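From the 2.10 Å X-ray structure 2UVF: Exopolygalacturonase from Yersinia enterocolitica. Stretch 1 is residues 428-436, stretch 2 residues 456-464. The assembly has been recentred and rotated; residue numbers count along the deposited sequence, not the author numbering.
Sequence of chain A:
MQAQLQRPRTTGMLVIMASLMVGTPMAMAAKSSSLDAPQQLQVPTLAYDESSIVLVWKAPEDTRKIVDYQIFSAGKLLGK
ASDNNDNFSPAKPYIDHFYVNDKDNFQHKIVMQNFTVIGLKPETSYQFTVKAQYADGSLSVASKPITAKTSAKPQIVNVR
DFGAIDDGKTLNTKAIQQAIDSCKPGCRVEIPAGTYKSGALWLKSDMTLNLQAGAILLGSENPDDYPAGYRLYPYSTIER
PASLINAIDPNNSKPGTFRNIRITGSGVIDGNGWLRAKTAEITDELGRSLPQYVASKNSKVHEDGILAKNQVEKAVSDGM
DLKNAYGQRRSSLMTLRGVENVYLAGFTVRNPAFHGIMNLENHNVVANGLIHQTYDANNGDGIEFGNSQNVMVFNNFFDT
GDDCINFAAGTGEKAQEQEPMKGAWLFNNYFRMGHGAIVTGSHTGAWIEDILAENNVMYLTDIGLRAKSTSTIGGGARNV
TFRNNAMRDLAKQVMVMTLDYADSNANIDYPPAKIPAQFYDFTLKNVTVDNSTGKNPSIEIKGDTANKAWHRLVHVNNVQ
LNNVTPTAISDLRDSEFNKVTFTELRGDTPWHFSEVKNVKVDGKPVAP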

# COMPACT_ATOMS: atom_id res chain seq x y z
N ASN A 428 -3.08 11.02 -0.62
CA ASN A 428 -3.75 11.36 0.64
C ASN A 428 -3.61 10.30 1.74
O ASN A 428 -4.55 10.04 2.50
CB ASN A 428 -5.23 11.74 0.41
CG ASN A 428 -5.40 12.92 -0.54
OD1 ASN A 428 -4.46 13.68 -0.80
ND2 ASN A 428 -6.61 13.08 -1.06
N ASN A 429 -2.43 9.68 1.81
CA ASN A 429 -2.14 8.67 2.83
C ASN A 429 -1.24 9.26 3.85
O ASN A 429 -0.48 10.21 3.56
CB ASN A 429 -1.46 7.42 2.23
CG ASN A 429 -2.31 6.77 1.18
OD1 ASN A 429 -3.31 6.19 1.52
ND2 ASN A 429 -1.93 6.90 -0.10
N TYR A 430 -1.36 8.71 5.06
CA TYR A 430 -0.39 9.00 6.12
C TYR A 430 0.47 7.76 6.41
O TYR A 430 -0.04 6.74 6.87
CB TYR A 430 -1.12 9.44 7.37
CG TYR A 430 -0.24 9.92 8.49
CD1 TYR A 430 0.22 11.23 8.54
CD2 TYR A 430 0.11 9.06 9.54
CE1 TYR A 430 1.01 11.67 9.61
CE2 TYR A 430 0.89 9.48 10.58
CZ TYR A 430 1.34 10.78 10.63
OH TYR A 430 2.12 11.19 11.71
N PHE A 431 1.77 7.83 6.14
CA PHE A 431 2.67 6.72 6.43
C PHE A 431 3.35 7.01 7.75
O PHE A 431 3.94 8.08 7.90
CB PHE A 431 3.71 6.55 5.31
CG PHE A 431 3.11 6.34 3.96
CD1 PHE A 431 2.91 5.06 3.46
CD2 PHE A 431 2.76 7.44 3.16
CE1 PHE A 431 2.34 4.86 2.19
CE2 PHE A 431 2.20 7.26 1.90
CZ PHE A 431 1.99 5.97 1.40
N ARG A 432 3.20 6.13 8.73
CA ARG A 432 3.96 6.22 9.95
C ARG A 432 5.15 5.27 9.81
O ARG A 432 5.91 5.40 8.88
CB ARG A 432 3.10 5.95 11.20
CG ARG A 432 3.66 6.56 12.48
CD ARG A 432 2.68 6.40 13.65
NE ARG A 432 3.29 6.74 14.92
CZ ARG A 432 4.10 5.94 15.61
NH1 ARG A 432 4.61 6.36 16.78
NH2 ARG A 432 4.43 4.73 15.14
N MET A 433 5.31 4.31 10.71
CA MET A 433 6.44 3.37 10.59
C MET A 433 6.23 2.34 9.49
O MET A 433 5.10 2.03 9.11
CB MET A 433 6.82 2.74 11.95
CG MET A 433 7.19 3.81 12.94
SD MET A 433 7.96 3.35 14.46
CE MET A 433 9.39 2.46 13.89
N GLY A 434 7.35 1.84 8.97
CA GLY A 434 7.34 0.85 7.91
C GLY A 434 8.65 0.94 7.16
O GLY A 434 9.38 1.89 7.34
N HIS A 435 8.94 -0.04 6.32
CA HIS A 435 10.25 -0.17 5.71
C HIS A 435 10.38 0.72 4.48
O HIS A 435 11.47 0.85 3.92
CB HIS A 435 10.52 -1.64 5.32
CG HIS A 435 10.76 -2.55 6.47
ND1 HIS A 435 10.33 -2.27 7.75
CD2 HIS A 435 11.37 -3.76 6.53
CE1 HIS A 435 10.67 -3.26 8.55
NE2 HIS A 435 11.28 -4.19 7.84
N GLY A 436 9.27 1.31 4.05
CA GLY A 436 9.30 2.23 2.94
C GLY A 436 7.89 2.56 2.55
O GLY A 436 7.06 1.68 2.46
N ASN A 456 0.94 12.97 -0.08
CA ASN A 456 1.06 12.04 1.01
C ASN A 456 1.95 12.68 2.06
O ASN A 456 2.79 13.54 1.77
CB ASN A 456 1.70 10.68 0.57
CG ASN A 456 0.88 9.92 -0.47
OD1 ASN A 456 -0.16 9.34 -0.18
ND2 ASN A 456 1.38 9.89 -1.69
N VAL A 457 1.78 12.24 3.30
CA VAL A 457 2.64 12.65 4.40
C VAL A 457 3.30 11.41 5.03
O VAL A 457 2.63 10.39 5.22
CB VAL A 457 1.82 13.50 5.44
CG1 VAL A 457 2.37 13.37 6.81
CG2 VAL A 457 1.82 14.96 5.02
N MET A 458 4.60 11.49 5.30
CA MET A 458 5.33 10.39 5.94
C MET A 458 5.99 10.88 7.23
O MET A 458 6.72 11.88 7.21
CB MET A 458 6.42 9.84 5.02
CG MET A 458 5.94 9.19 3.76
SD MET A 458 5.32 10.37 2.53
CE MET A 458 5.20 9.23 1.16
N TYR A 459 5.74 10.18 8.32
CA TYR A 459 6.33 10.51 9.61
C TYR A 459 6.87 9.25 10.26
O TYR A 459 6.10 8.35 10.54
CB TYR A 459 5.27 11.20 10.51
CG TYR A 459 5.77 11.48 11.90
CD1 TYR A 459 6.85 12.33 12.12
CD2 TYR A 459 5.16 10.90 13.00
CE1 TYR A 459 7.33 12.57 13.43
CE2 TYR A 459 5.61 11.15 14.30
CZ TYR A 459 6.68 11.98 14.50
OH TYR A 459 7.13 12.19 15.78
N LEU A 460 8.19 9.18 10.45
CA LEU A 460 8.92 8.06 11.11
C LEU A 460 9.17 6.83 10.23
O LEU A 460 9.81 5.84 10.67
CB LEU A 460 8.30 7.62 12.45
CG LEU A 460 8.16 8.65 13.58
CD1 LEU A 460 7.37 8.03 14.73
CD2 LEU A 460 9.49 9.19 14.07
N THR A 461 8.68 6.90 8.99
CA THR A 461 8.85 5.81 8.00
C THR A 461 10.35 5.65 7.74
O THR A 461 11.09 6.60 7.95
CB THR A 461 8.11 6.16 6.68
OG1 THR A 461 7.00 7.02 6.98
CG2 THR A 461 7.62 4.90 5.95
N ASP A 462 10.81 4.48 7.30
CA ASP A 462 12.23 4.27 7.05
C ASP A 462 12.70 5.06 5.81
O ASP A 462 13.76 5.71 5.83
CB ASP A 462 12.57 2.78 6.88
CG ASP A 462 12.58 2.02 8.19
OD1 ASP A 462 12.29 2.63 9.23
OD2 ASP A 462 12.88 0.80 8.19
N ILE A 463 11.91 4.98 4.74
CA ILE A 463 12.30 5.45 3.43
C ILE A 463 11.05 6.00 2.76
O ILE A 463 9.98 5.46 2.96
CB ILE A 463 13.01 4.29 2.59
CG1 ILE A 463 14.30 3.83 3.28
CG2 ILE A 463 13.33 4.73 1.16
CD1 ILE A 463 14.91 2.51 2.79
N GLY A 464 11.19 7.07 1.98
CA GLY A 464 10.08 7.54 1.15
C GLY A 464 9.86 6.68 -0.09
O GLY A 464 8.83 6.03 -0.25
O HOH W 1 9.62 3.29 10.44
O HOH W 2 13.83 -0.13 5.80

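This is a short parallel strand pairing, accompanied by an asparagine-to-asparagine clasp and followed by a loop-on-loop contact held by single hydrogen bonds and water, with 819 Å² buried in all. The ladder pairs Tyr430 with Val457 and Phe431 with Met458, and its bonds alternate as parallel strands require: Val457 N gives to Asn429 O (3.0 Å), Phe431 N to Val457 O (2.9 Å), and Tyr459 N to Phe431 O (2.8 Å), all nearly straight.

Next to the first backbone bond, Asn456 OD1 accepts from both Asn429 N and Asn429 ND2, each at 3.0 Å, so one side-chain carbonyl serves a backbone and a side-chain donor.

Side chains pair in register on the two faces of the sheet. On one, Tyr430 CD1 lies 3.5 Å from Val457 CG1, an aromatic-aliphatic contact. On the other, Phe431 CD2 meets Met458 CE at 3.6 Å, while the flank of Asn456, through CB, approaches the ring edge at 3.7 Å from Phe431 CE2. Each bridged pair thus makes an apolar side-chain contact on its own face.

Past Tyr459 the ladder stops, and a side chain takes over: Thr461 OG1 donates to Arg432 O at 2.7 Å, where Thr461 N has too poor an angle to serve. Alongside, Leu460 CD1 covers one face of the Arg432 guanidinium, 3.8 Å from NH1 of Arg432. Asp462 N then bonds Gly434 O (3.0 Å). Gly434 has backbone angles (156/168) that would jam a CB against the preceding carbonyl, so glycine fits the turn.

Water completes the looser end. Water 1 accepts from Gly434 N at 3.1 Å and lies within hydrogen-bonding reach of Leu460 O and Asp462 OD1; water 2 donates to His435 O (3.2 Å) and Asp462 OD2 (2.7 Å).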